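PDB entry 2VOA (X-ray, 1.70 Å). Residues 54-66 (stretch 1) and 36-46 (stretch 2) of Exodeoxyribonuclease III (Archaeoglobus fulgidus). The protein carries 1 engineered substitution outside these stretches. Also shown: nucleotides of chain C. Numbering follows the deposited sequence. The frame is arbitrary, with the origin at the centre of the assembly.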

# COMPACT_ATOMS: atom_id res chain seq x y z
N HIS A 54 2.17 17.95 -19.96
CA HIS A 54 0.91 18.59 -19.62
C HIS A 54 -0.06 17.50 -19.24
O HIS A 54 0.06 16.36 -19.72
CB HIS A 54 0.35 19.35 -20.82
CG HIS A 54 1.19 20.50 -21.25
ND1 HIS A 54 2.16 20.40 -22.23
CD2 HIS A 54 1.22 21.78 -20.82
CE1 HIS A 54 2.75 21.57 -22.38
NE2 HIS A 54 2.20 22.43 -21.54
N VAL A 55 -1.01 17.84 -18.38
CA VAL A 55 -2.07 16.89 -18.06
C VAL A 55 -3.37 17.66 -17.81
O VAL A 55 -3.40 18.66 -17.06
CB VAL A 55 -1.67 15.93 -16.89
CG1 VAL A 55 -1.50 16.67 -15.55
CG2 VAL A 55 -2.64 14.76 -16.77
N VAL A 56 -4.42 17.21 -18.50
CA VAL A 56 -5.78 17.69 -18.24
C VAL A 56 -6.65 16.57 -17.65
O VAL A 56 -6.39 15.38 -17.90
CB VAL A 56 -6.42 18.35 -19.50
CG1 VAL A 56 -5.62 19.61 -19.89
CG2 VAL A 56 -6.47 17.41 -20.67
N PHE A 57 -7.63 16.93 -16.82
CA PHE A 57 -8.30 15.90 -16.03
C PHE A 57 -9.71 16.26 -15.62
O PHE A 57 -10.03 17.44 -15.42
CB PHE A 57 -7.46 15.55 -14.80
CG PHE A 57 -6.86 16.75 -14.11
CD1 PHE A 57 -7.59 17.44 -13.12
CD2 PHE A 57 -5.60 17.22 -14.48
CE1 PHE A 57 -7.04 18.56 -12.49
CE2 PHE A 57 -5.04 18.36 -13.84
CZ PHE A 57 -5.77 19.01 -12.85
N SER A 58 -10.54 15.23 -15.49
CA SER A 58 -11.93 15.41 -15.11
C SER A 58 -12.33 14.20 -14.29
O SER A 58 -12.36 13.08 -14.80
CB SER A 58 -12.84 15.50 -16.34
OG SER A 58 -14.17 15.87 -15.96
N GLY A 59 -12.63 14.43 -13.02
CA GLY A 59 -13.00 13.34 -12.14
C GLY A 59 -13.64 13.85 -10.87
O GLY A 59 -13.47 15.02 -10.49
N SER A 60 -14.38 12.97 -10.21
CA SER A 60 -14.88 13.25 -8.88
C SER A 60 -14.33 12.26 -7.86
O SER A 60 -13.59 11.34 -8.20
CB SER A 60 -16.41 13.29 -8.84
OG SER A 60 -16.90 14.57 -9.22
N LYS A 61 -14.68 12.47 -6.60
CA LYS A 61 -14.17 11.63 -5.53
C LYS A 61 -14.40 10.14 -5.74
O LYS A 61 -15.53 9.69 -5.99
CB LYS A 61 -14.78 12.04 -4.18
CG LYS A 61 -14.15 11.31 -3.01
CD LYS A 61 -14.72 11.76 -1.67
CE LYS A 61 -16.23 11.54 -1.60
NZ LYS A 61 -16.64 10.12 -1.84
N GLY A 62 -13.32 9.37 -5.65
CA GLY A 62 -13.40 7.93 -5.45
C GLY A 62 -13.61 6.99 -6.62
O GLY A 62 -13.25 5.82 -6.51
N ARG A 63 -14.17 7.46 -7.73
CA ARG A 63 -14.61 6.56 -8.80
C ARG A 63 -14.52 7.22 -10.15
O ARG A 63 -14.45 8.45 -10.24
CB ARG A 63 -16.07 6.14 -8.57
CG ARG A 63 -17.01 7.32 -8.36
CD ARG A 63 -18.45 6.89 -8.05
NE ARG A 63 -19.38 7.28 -9.11
CZ ARG A 63 -20.20 8.33 -9.06
NH1 ARG A 63 -20.24 9.11 -7.98
NH2 ARG A 63 -21.00 8.59 -10.10
N ASN A 64 -14.56 6.40 -11.21
CA ASN A 64 -14.45 6.89 -12.57
C ASN A 64 -13.23 7.79 -12.73
O ASN A 64 -12.20 7.49 -12.12
CB ASN A 64 -15.74 7.61 -12.98
CG ASN A 64 -16.97 6.73 -12.79
OD1 ASN A 64 -16.89 5.51 -12.97
ND2 ASN A 64 -18.09 7.34 -12.45
N GLY A 65 -13.32 8.85 -13.54
CA GLY A 65 -12.22 9.82 -13.66
C GLY A 65 -11.40 9.52 -14.92
O GLY A 65 -11.01 8.37 -15.19
N VAL A 66 -11.14 10.56 -15.71
CA VAL A 66 -10.38 10.43 -16.96
C VAL A 66 -9.36 11.59 -17.03
O VAL A 66 -9.56 12.64 -16.44
CB VAL A 66 -11.32 10.49 -18.20
CG1 VAL A 66 -12.13 9.19 -18.35
CG2 VAL A 66 -12.25 11.72 -18.17
P DT C 5 -11.09 7.87 -1.67
OP1 DT C 5 -11.17 9.29 -2.10
OP2 DT C 5 -9.99 7.38 -0.83
O5' DT C 5 -12.47 7.46 -0.96
C5' DT C 5 -13.74 7.82 -1.49
C4' DT C 5 -14.82 7.21 -0.60
O4' DT C 5 -14.69 5.77 -0.58
C3' DT C 5 -14.71 7.61 0.86
O3' DT C 5 -15.40 8.83 1.03
C2' DT C 5 -15.44 6.48 1.57
C1' DT C 5 -15.08 5.29 0.71
N1 DT C 5 -14.00 4.43 1.27
C2 DT C 5 -14.35 3.50 2.23
O2 DT C 5 -15.48 3.34 2.65
N3 DT C 5 -13.29 2.74 2.67
C4 DT C 5 -11.98 2.83 2.27
O4 DT C 5 -11.13 2.10 2.75
C5 DT C 5 -11.68 3.83 1.27
C7 DT C 5 -10.27 4.22 0.92
C6 DT C 5 -12.70 4.57 0.83
P DG C 4 -6.71 4.02 -3.90
OP1 DG C 4 -5.88 5.14 -4.37
OP2 DG C 4 -6.28 3.21 -2.73
O5' DG C 4 -8.17 4.59 -3.58
C5' DG C 4 -8.91 5.27 -4.60
C4' DG C 4 -10.41 5.15 -4.38
O4' DG C 4 -10.79 3.76 -4.45
C3' DG C 4 -10.91 5.62 -3.01
O3' DG C 4 -11.10 7.01 -3.05
C2' DG C 4 -12.25 4.87 -2.94
C1' DG C 4 -11.85 3.51 -3.53
N9 DG C 4 -11.44 2.52 -2.52
C8 DG C 4 -10.18 2.04 -2.26
N7 DG C 4 -10.14 1.14 -1.31
C5 DG C 4 -11.47 1.03 -0.87
C6 DG C 4 -12.08 0.22 0.15
O6 DG C 4 -11.53 -0.58 0.92
N1 DG C 4 -13.46 0.42 0.26
C2 DG C 4 -14.18 1.29 -0.55
N2 DG C 4 -15.51 1.36 -0.33
N3 DG C 4 -13.63 2.04 -1.50
C4 DG C 4 -12.28 1.86 -1.62
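Stretch 2, residues 36-46: TKVENRKFPEA

Stretch 1 is a strand from His54 that runs out near Ser60, turns through Lys61 and Gly62, and returns as a second strand reaching Val66; Ser58 and Val66 pair through two backbone hydrogen bonds, N to O, of 2.9 Å each. Stretch 2 lies along this hairpin without adding a strand to it. It begins as an irregular segment, with Lys37 in a left-handed conformation, makes a short 3-10 turn at Asn40 to Lys42, and leads into a helix at its end. From Glu39 to Glu45 it runs antiparallel to the first arm; before that it crosses obliquely from the second arm. By CA atoms, Thr36 lies nearest Gly65, Lys37 nearest Arg63, Glu39 nearest Ser60 and Glu45 nearest Val55, so rising numbers in stretch 2 meet falling numbers in stretch 1.

Backbone hydrogen bonds fix the start. Thr36 N donates to Gly65 O (3.2 Å) and Lys37 N to Asn64 O (2.9 Å). Farther along, the side chain of Asn40 reaches back: its OD1 accepts from Gly59 N at 2.8 Å, an amide and carboxamide pairing that a strand edge readily offers, while Asn40 N gives a weak bond to Gly59 O at 3.4 Å. The turn that presents Asn40 is itself held by Lys42 N to Glu39 O (2.9 Å) and Phe43 N to Asn40 O (3.0 Å).

Gly59 and Gly65 allow this close approach. A CB on Gly59 would fall 2.6 Å from Val38 O, and one on Gly65 only 2.2 Å from Thr36 OG1; the backbone angles of Gly65 also call for glycine. Gly62 is a separate case: its positive phi favours glycine, and a CB there would point away from stretch 2 and crowd C5' of DT5 at 3.1 Å.

Apolar packing takes over toward the helical end. The rings of Phe57 and Phe43 form an offset stack, with centroids 4.4 Å apart and planes within 1° of each other; the closest atoms, Phe57 CD2 and Phe43 CD2, are 3.6 Å apart. Each ring also receives the other residue's CB over its face, at 3.8 Å for Phe43 CB and 4.0 Å for Phe57 CB, measured to the centroid. Flat aromatic side chains suit this layered arrangement. Val55 extends the patch, its CG2 3.7 Å from Phe43 CE2 and its CG1 3.6 Å from Glu45 CB, so that Glu45 contributes aliphatic surface while its OE2 lies at the edge of the Phe57 ring, 3.7 Å from CE2.

Water adds further links between the stretches. Water 1 joins Thr36 OG1 (2.6 Å) to Val66 O (3.0 Å), a place suited to a small hydroxyl. Water 2 accepts from Val38 N at 3.0 Å and lies 2.8 Å from Ser60 O and 2.9 Å from Arg63 O, spanning the mouth of the hairpin turn. Water 3 accepts from Gly62 N (2.8 Å) and lies 3.0 Å from Glu39 OE1 and 2.6 Å from DT5 OP1, linking both stretches to the DNA.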

# COMPACT_ATOMS: atom_id res chain seq x y z
N THR A 36 -8.97 7.17 -13.07
CA THR A 36 -8.05 7.96 -12.23
C THR A 36 -8.51 8.02 -10.77
O THR A 36 -7.67 8.17 -9.85
CB THR A 36 -7.87 9.41 -12.77
OG1 THR A 36 -9.14 10.05 -12.84
CG2 THR A 36 -7.27 9.39 -14.18
N LYS A 37 -9.82 7.93 -10.56
CA LYS A 37 -10.42 7.82 -9.23
C LYS A 37 -9.95 8.94 -8.28
O LYS A 37 -9.48 8.71 -7.13
CB LYS A 37 -10.18 6.43 -8.63
CG LYS A 37 -10.85 5.31 -9.39
CD LYS A 37 -10.49 3.96 -8.81
CE LYS A 37 -11.17 2.88 -9.64
NZ LYS A 37 -10.87 1.51 -9.17
N VAL A 38 -10.06 10.17 -8.77
CA VAL A 38 -9.62 11.32 -7.95
C VAL A 38 -10.40 12.58 -8.32
O VAL A 38 -10.71 12.80 -9.49
CB VAL A 38 -8.07 11.53 -8.09
CG1 VAL A 38 -7.68 11.95 -9.51
CG2 VAL A 38 -7.55 12.51 -7.04
N GLU A 39 -10.74 13.39 -7.32
CA GLU A 39 -11.35 14.68 -7.61
C GLU A 39 -10.29 15.59 -8.20
O GLU A 39 -9.09 15.47 -7.87
CB GLU A 39 -11.99 15.29 -6.36
CG GLU A 39 -11.06 15.44 -5.18
CD GLU A 39 -11.02 14.22 -4.26
OE1 GLU A 39 -10.57 13.13 -4.71
OE2 GLU A 39 -11.39 14.38 -3.07
N ASN A 40 -10.72 16.49 -9.09
CA ASN A 40 -9.80 17.42 -9.77
C ASN A 40 -8.80 18.12 -8.85
O ASN A 40 -7.61 18.16 -9.15
CB ASN A 40 -10.58 18.46 -10.60
CG ASN A 40 -11.41 17.82 -11.69
OD1 ASN A 40 -11.19 16.68 -12.07
ND2 ASN A 40 -12.39 18.57 -12.21
N ARG A 41 -9.27 18.65 -7.72
CA ARG A 41 -8.39 19.39 -6.79
C ARG A 41 -7.29 18.54 -6.13
O ARG A 41 -6.35 19.08 -5.51
CB ARG A 41 -9.23 20.11 -5.73
CG ARG A 41 -9.96 19.19 -4.79
CD ARG A 41 -10.67 19.99 -3.70
NE ARG A 41 -11.26 19.11 -2.70
CZ ARG A 41 -10.68 18.77 -1.55
NH1 ARG A 41 -9.47 19.24 -1.24
NH2 ARG A 41 -11.30 17.96 -0.71
N LYS A 42 -7.39 17.21 -6.25
CA LYS A 42 -6.39 16.29 -5.72
C LYS A 42 -5.65 15.52 -6.83
O LYS A 42 -4.84 14.62 -6.56
CB LYS A 42 -7.02 15.30 -4.74
CG LYS A 42 -7.60 15.92 -3.48
CD LYS A 42 -8.00 14.85 -2.48
CE LYS A 42 -8.54 15.49 -1.20
NZ LYS A 42 -8.75 14.52 -0.09
N PHE A 43 -5.91 15.87 -8.08
CA PHE A 43 -5.19 15.18 -9.16
C PHE A 43 -3.69 15.52 -9.04
O PHE A 43 -3.34 16.68 -8.86
CB PHE A 43 -5.72 15.54 -10.55
CG PHE A 43 -5.13 14.70 -11.65
CD1 PHE A 43 -5.82 13.58 -12.15
CD2 PHE A 43 -3.88 15.01 -12.17
CE1 PHE A 43 -5.28 12.81 -13.15
CE2 PHE A 43 -3.32 14.24 -13.16
CZ PHE A 43 -4.01 13.14 -13.65
N PRO A 44 -2.81 14.50 -9.10
CA PRO A 44 -1.36 14.73 -8.96
C PRO A 44 -0.69 15.33 -10.23
O PRO A 44 0.15 14.68 -10.88
CB PRO A 44 -0.82 13.33 -8.66
CG PRO A 44 -1.76 12.40 -9.46
CD PRO A 44 -3.13 13.06 -9.30
N GLU A 45 -1.03 16.58 -10.58
CA GLU A 45 -0.53 17.15 -11.83
C GLU A 45 0.97 17.45 -11.85
O GLU A 45 1.61 17.35 -12.90
CB GLU A 45 -1.35 18.35 -12.33
CG GLU A 45 -1.65 19.43 -11.35
CD GLU A 45 -1.85 20.77 -12.04
OE1 GLU A 45 -1.46 21.79 -11.43
OE2 GLU A 45 -2.35 20.82 -13.19
N ALA A 46 1.52 17.78 -10.68
CA ALA A 46 2.94 18.12 -10.54
C ALA A 46 3.83 16.96 -10.98
O ALA A 46 4.87 17.18 -11.60
CB ALA A 46 3.24 18.54 -9.11
O HOH W 1 -8.90 12.60 -13.49
O HOH W 2 -12.39 10.45 -10.60
O HOH W 3 -10.85 10.14 -4.56
O HOH W 4 -13.81 17.14 -9.06